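Polyhedrin (Simulium ubiquitum cypovirus, PDB 5A9A) probably forms the crystalline matrix of the viral occlusion bodies (polyhedra), the microcrystals in which cypovirus particles are embedded, and binds UTP. Local coordinates at residues Gly60-Leu68 and His79-Arg87. Numbering follows the deposited sequence.
Sequences GYFNWRDML and HKEFENQIR. With UTP (uridine 5'-triphosphate), chain B.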
loop_
_atom_site.group_PDB
_atom_site.type_symbol
_atom_site.label_atom_id
_atom_site.label_comp_id
_atom_site.label_asym_id
_atom_site.label_seq_id
_atom_site.Cartn_x
_atom_site.Cartn_y
_atom_site.Cartn_z
ATOM N N GLY A 60 -3.128 -8.604 2.340
ATOM C CA GLY A 60 -3.500 -7.798 1.199
ATOM C C GLY A 60 -4.898 -8.161 0.757
ATOM O O GLY A 60 -5.607 -8.896 1.448
ATOM N N TYR A 61 -5.293 -7.658 -0.404
ATOM C CA TYR A 61 -6.645 -7.869 -0.882
ATOM C C TYR A 61 -6.723 -7.690 -2.384
ATOM O O TYR A 61 -5.814 -7.151 -3.014
ATOM C CB TYR A 61 -7.585 -6.855 -0.233
ATOM C CG TYR A 61 -7.297 -5.439 -0.681
ATOM C CD1 TYR A 61 -6.276 -4.702 -0.098
ATOM C CD2 TYR A 61 -8.030 -4.850 -1.700
ATOM C CE1 TYR A 61 -6.000 -3.415 -0.509
ATOM C CE2 TYR A 61 -7.764 -3.561 -2.117
ATOM C CZ TYR A 61 -6.748 -2.848 -1.518
ATOM O OH TYR A 61 -6.473 -1.564 -1.929
ATOM N N PHE A 62 -7.829 -8.157 -2.945
ATOM C CA PHE A 62 -8.223 -7.806 -4.293
ATOM C C PHE A 62 -9.626 -7.245 -4.193
ATOM O O PHE A 62 -10.547 -7.970 -3.824
ATOM C CB PHE A 62 -8.233 -9.043 -5.193
ATOM C CG PHE A 62 -6.866 -9.561 -5.534
ATOM C CD1 PHE A 62 -6.099 -10.214 -4.583
ATOM C CD2 PHE A 62 -6.355 -9.405 -6.810
ATOM C CE1 PHE A 62 -4.842 -10.694 -4.898
ATOM C CE2 PHE A 62 -5.099 -9.886 -7.132
ATOM C CZ PHE A 62 -4.341 -10.528 -6.172
ATOM N N ASN A 63 -9.803 -5.961 -4.491
ATOM C CA ASN A 63 -11.153 -5.414 -4.548
ATOM C C ASN A 63 -11.813 -5.988 -5.788
ATOM O O ASN A 63 -11.155 -6.685 -6.560
ATOM C CB ASN A 63 -11.153 -3.882 -4.555
ATOM C CG ASN A 63 -10.482 -3.286 -5.785
ATOM O OD1 ASN A 63 -10.486 -3.874 -6.866
ATOM N ND2 ASN A 63 -9.908 -2.102 -5.619
ATOM N N TRP A 64 -13.098 -5.718 -5.988
ATOM C CA TRP A 64 -13.813 -6.359 -7.084
ATOM C C TRP A 64 -13.102 -6.137 -8.418
ATOM O O TRP A 64 -12.900 -7.076 -9.186
ATOM C CB TRP A 64 -15.253 -5.858 -7.181
ATOM C CG TRP A 64 -16.003 -6.548 -8.269
ATOM C CD1 TRP A 64 -16.720 -7.700 -8.163
ATOM C CD2 TRP A 64 -16.081 -6.150 -9.642
ATOM N NE1 TRP A 64 -17.248 -8.043 -9.382
ATOM C CE2 TRP A 64 -16.871 -7.107 -10.307
ATOM C CE3 TRP A 64 -15.564 -5.076 -10.372
ATOM C CZ2 TRP A 64 -17.156 -7.023 -11.668
ATOM C CZ3 TRP A 64 -15.853 -4.991 -11.723
ATOM C CH2 TRP A 64 -16.643 -5.958 -12.356
ATOM N N ARG A 65 -12.724 -4.892 -8.686
ATOM C CA ARG A 65 -12.071 -4.541 -9.942
ATOM C C ARG A 65 -10.759 -5.299 -10.113
ATOM O O ARG A 65 -10.397 -5.683 -11.224
ATOM C CB ARG A 65 -11.805 -3.036 -9.990
ATOM C CG ARG A 65 -11.440 -2.508 -11.368
ATOM C CD ARG A 65 -12.638 -2.534 -12.309
ATOM N NE ARG A 65 -12.322 -1.918 -13.596
ATOM C CZ ARG A 65 -12.950 -0.863 -14.111
ATOM N NH1 ARG A 65 -13.965 -0.297 -13.471
ATOM N NH2 ARG A 65 -12.570 -0.384 -15.289
ATOM N N ASP A 66 -10.051 -5.514 -9.006
ATOM C CA ASP A 66 -8.764 -6.202 -9.034
ATOM C C ASP A 66 -8.890 -7.656 -9.478
ATOM O O ASP A 66 -7.889 -8.296 -9.796
ATOM C CB ASP A 66 -8.110 -6.158 -7.648
ATOM C CG ASP A 66 -7.694 -4.752 -7.242
ATOM O OD1 ASP A 66 -7.375 -3.946 -8.138
ATOM O OD2 ASP A 66 -7.681 -4.453 -6.028
ATOM N N MET A 67 -10.114 -8.174 -9.496
ATOM C CA MET A 67 -10.342 -9.576 -9.830
ATOM C C MET A 67 -10.243 -9.819 -11.331
ATOM O O MET A 67 -9.971 -10.939 -11.765
ATOM C CB MET A 67 -11.727 -10.024 -9.344
ATOM C CG MET A 67 -11.963 -9.878 -7.842
ATOM S SD MET A 67 -11.082 -11.082 -6.821
ATOM C CE MET A 67 -12.058 -12.563 -7.096
ATOM N N LEU A 68 -10.461 -8.771 -12.122
ATOM C CA LEU A 68 -10.602 -8.928 -13.565
ATOM C C LEU A 68 -9.296 -9.309 -14.266
ATOM O O LEU A 68 -8.198 -9.009 -13.795
ATOM C CB LEU A 68 -11.184 -7.661 -14.195
ATOM C CG LEU A 68 -12.526 -7.199 -13.623
ATOM C CD1 LEU A 68 -13.072 -6.041 -14.443
ATOM C CD2 LEU A 68 -13.533 -8.341 -13.580
ATOM N N HIS A 79 -16.323 -2.491 -18.207
ATOM C CA HIS A 79 -15.967 -2.917 -16.859
ATOM C C HIS A 79 -16.473 -1.930 -15.808
ATOM O O HIS A 79 -16.884 -2.330 -14.719
ATOM C CB HIS A 79 -14.455 -3.117 -16.749
ATOM C CG HIS A 79 -13.948 -4.285 -17.538
ATOM N ND1 HIS A 79 -12.615 -4.463 -17.839
ATOM C CD2 HIS A 79 -14.601 -5.337 -18.087
ATOM C CE1 HIS A 79 -12.469 -5.573 -18.540
ATOM N NE2 HIS A 79 -13.660 -6.121 -18.706
ATOM N N LYS A 80 -16.450 -0.643 -16.138
ATOM C CA LYS A 80 -17.005 0.372 -15.251
ATOM C C LYS A 80 -18.495 0.138 -15.019
ATOM O O LYS A 80 -18.968 0.174 -13.882
ATOM C CB LYS A 80 -16.799 1.775 -15.824
ATOM C CG LYS A 80 -17.437 2.870 -14.977
ATOM C CD LYS A 80 -17.180 4.252 -15.547
ATOM C CE LYS A 80 -18.078 4.547 -16.735
ATOM N NZ LYS A 80 -17.754 5.863 -17.350
ATOM N N GLU A 81 -19.233 -0.093 -16.100
ATOM C CA GLU A 81 -20.679 -0.252 -16.009
ATOM C C GLU A 81 -21.044 -1.534 -15.272
ATOM O O GLU A 81 -21.990 -1.561 -14.485
ATOM C CB GLU A 81 -21.313 -0.254 -17.400
ATOM C CG GLU A 81 -21.133 1.045 -18.160
ATOM C CD GLU A 81 -21.662 2.243 -17.395
ATOM O OE1 GLU A 81 -22.456 2.052 -16.446
ATOM O OE2 GLU A 81 -21.285 3.379 -17.745
ATOM N N PHE A 82 -20.295 -2.601 -15.526
ATOM C CA PHE A 82 -20.541 -3.851 -14.823
ATOM C C PHE A 82 -20.281 -3.643 -13.332
ATOM O O PHE A 82 -21.043 -4.109 -12.487
ATOM C CB PHE A 82 -19.665 -4.980 -15.365
ATOM C CG PHE A 82 -20.170 -6.352 -15.011
ATOM C CD1 PHE A 82 -19.849 -6.933 -13.791
ATOM C CD2 PHE A 82 -20.979 -7.053 -15.891
ATOM C CE1 PHE A 82 -20.317 -8.194 -13.463
ATOM C CE2 PHE A 82 -21.450 -8.315 -15.569
ATOM C CZ PHE A 82 -21.118 -8.885 -14.354
ATOM N N GLU A 83 -19.209 -2.925 -13.011
ATOM C CA GLU A 83 -18.892 -2.650 -11.614
ATOM C C GLU A 83 -20.001 -1.830 -10.954
ATOM O O GLU A 83 -20.358 -2.072 -9.801
ATOM C CB GLU A 83 -17.552 -1.924 -11.477
ATOM C CG GLU A 83 -17.131 -1.745 -10.026
ATOM C CD GLU A 83 -15.751 -1.145 -9.873
ATOM O OE1 GLU A 83 -15.217 -0.587 -10.859
ATOM O OE2 GLU A 83 -15.205 -1.227 -8.752
ATOM N N ASN A 84 -20.545 -0.860 -11.683
ATOM C CA ASN A 84 -21.667 -0.077 -11.176
ATOM C C ASN A 84 -22.836 -0.973 -10.791
ATOM O O ASN A 84 -23.357 -0.891 -9.677
ATOM C CB ASN A 84 -22.143 0.938 -12.217
ATOM C CG ASN A 84 -21.315 2.206 -12.224
ATOM O OD1 ASN A 84 -20.689 2.560 -11.224
ATOM N ND2 ASN A 84 -21.320 2.909 -13.354
ATOM N N GLN A 85 -23.248 -1.828 -11.720
ATOM C CA GLN A 85 -24.393 -2.699 -11.495
ATOM C C GLN A 85 -24.150 -3.628 -10.309
ATOM O O GLN A 85 -25.057 -3.889 -9.520
ATOM C CB GLN A 85 -24.699 -3.516 -12.753
ATOM C CG GLN A 85 -25.960 -4.355 -12.638
ATOM C CD GLN A 85 -27.156 -3.541 -12.172
ATOM O OE1 GLN A 85 -27.264 -2.351 -12.465
ATOM N NE2 GLN A 85 -28.054 -4.179 -11.435
ATOM N N ILE A 86 -22.921 -4.118 -10.180
ATOM C CA ILE A 86 -22.586 -5.039 -9.100
ATOM C C ILE A 86 -22.520 -4.336 -7.742
ATOM O O ILE A 86 -23.094 -4.814 -6.767
ATOM C CB ILE A 86 -21.240 -5.746 -9.360
ATOM C CG1 ILE A 86 -21.316 -6.589 -10.635
ATOM C CG2 ILE A 86 -20.866 -6.620 -8.173
ATOM C CD1 ILE A 86 -22.217 -7.801 -10.517
ATOM N N ARG A 87 -21.825 -3.203 -7.681
ATOM C CA ARG A 87 -21.581 -2.527 -6.406
ATOM C C ARG A 87 -22.611 -1.450 -6.079
ATOM O O ARG A 87 -22.615 -0.902 -4.975
ATOM C CB ARG A 87 -20.182 -1.911 -6.388
ATOM C CG ARG A 87 -19.061 -2.931 -6.408
ATOM C CD ARG A 87 -17.712 -2.245 -6.324
ATOM N NE ARG A 87 -17.617 -1.369 -5.159
ATOM C CZ ARG A 87 -16.834 -0.296 -5.088
ATOM N NH1 ARG A 87 -16.074 0.049 -6.120
ATOM N NH2 ARG A 87 -16.815 0.437 -3.983
HETATM P PA UTP B . -19.671 -6.984 -28.657
HETATM O O1A UTP B . -20.971 -7.665 -28.311
HETATM O O2A UTP B . -18.650 -7.687 -29.518
HETATM O O3A UTP B . -19.998 -5.553 -29.320
HETATM O "O5'" UTP B . -18.939 -6.578 -27.286
HETATM P PB UTP B . -21.276 -4.679 -28.876
HETATM O O1B UTP B . -20.986 -3.243 -29.232
HETATM O O2B UTP B . -22.515 -5.355 -29.405
HETATM O O3B UTP B . -21.290 -4.782 -27.269
HETATM P PG UTP B . -22.672 -4.840 -26.443
HETATM O O1G UTP B . -23.721 -4.526 -27.480
HETATM O O2G UTP B . -22.517 -3.790 -25.375
HETATM O O3G UTP B . -22.691 -6.255 -25.924
HETATM C "C5'" UTP B . -17.730 -7.216 -26.882
HETATM C "C4'" UTP B . -18.055 -8.412 -25.998
HETATM O "O4'" UTP B . -17.020 -8.664 -25.045
HETATM C "C1'" UTP B . -17.607 -9.309 -23.916
HETATM C "C2'" UTP B . -19.019 -8.753 -23.804
HETATM O "O2'" UTP B . -19.966 -9.766 -23.452
HETATM C "C3'" UTP B . -19.325 -8.204 -25.188
HETATM O "O3'" UTP B . -20.412 -8.915 -25.781
HETATM N N1 UTP B . -16.801 -9.103 -22.710
HETATM C C6 UTP B . -15.528 -8.716 -22.820
HETATM C C2 UTP B . -17.351 -9.340 -21.435
HETATM O O2 UTP B . -18.535 -9.709 -21.329
HETATM N N3 UTP B . -16.612 -9.166 -20.336
HETATM C C4 UTP B . -15.335 -8.774 -20.425
HETATM O O4 UTP B . -14.655 -8.617 -19.390
HETATM C C5 UTP B . -14.767 -8.541 -21.672
HETATM O O HOH W 1 -13.433 -2.443 -6.690
#
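The carboxylate of Glu83 is gripped through both oxygens, and Arg65 supplies the bond that crosses the contact. Glu83 OE1 accepts from Arg65 NH1 at 2.9 Å, nearly along its C-O axis and within the guanidinium plane, forming a salt bridge, and also takes a hydrogen bond from Asn204 of the second subunit. Glu83 OE2 receives Arg87 NH1 from above the carboxylate plane at 3.1 Å, one turn on in helix 76-87; Arg87 NH1 also donates to Asn204 O of the second subunit. Glu83 OE2 also accepts from a water whose other bond, 3.2 Å long, comes from the backbone N of Arg65. A bend at chi2 (70°) turns the Arg65 chain back to the helix, where its guanidinium lies with one face over His79 CB and Arg65 NE forms a salt bridge with Asp71 OD2.

Next to this network Trp64 packs against the helix. With CG anti to the backbone N (chi1 -178°), its indole reaches across: CZ3 approaches Glu83 CB at 3.5 Å, while CZ2 meets Phe82 CD1 at 3.4 Å. Although the planes are only 14° apart, neither ring lies over the other, so the pair meets rim to rim and is not a stack. Ile86 CG2 sits over an indole face, and Trp64 NE1 donates to Gln167 O.

Leu68 CD1 makes a CH-pi contact over the His79 imidazole, 3.8 Å from its centroid. His79 ND1 is hydrogen-bonded to Asp71 OD1, and His79 NE2 donates to UTP O4 at 2.8 Å. Asp71 therefore links Arg65 to the nucleotide-binding histidine, and the two arginines probably stabilise Glu83 as an anion at a junction between subunits.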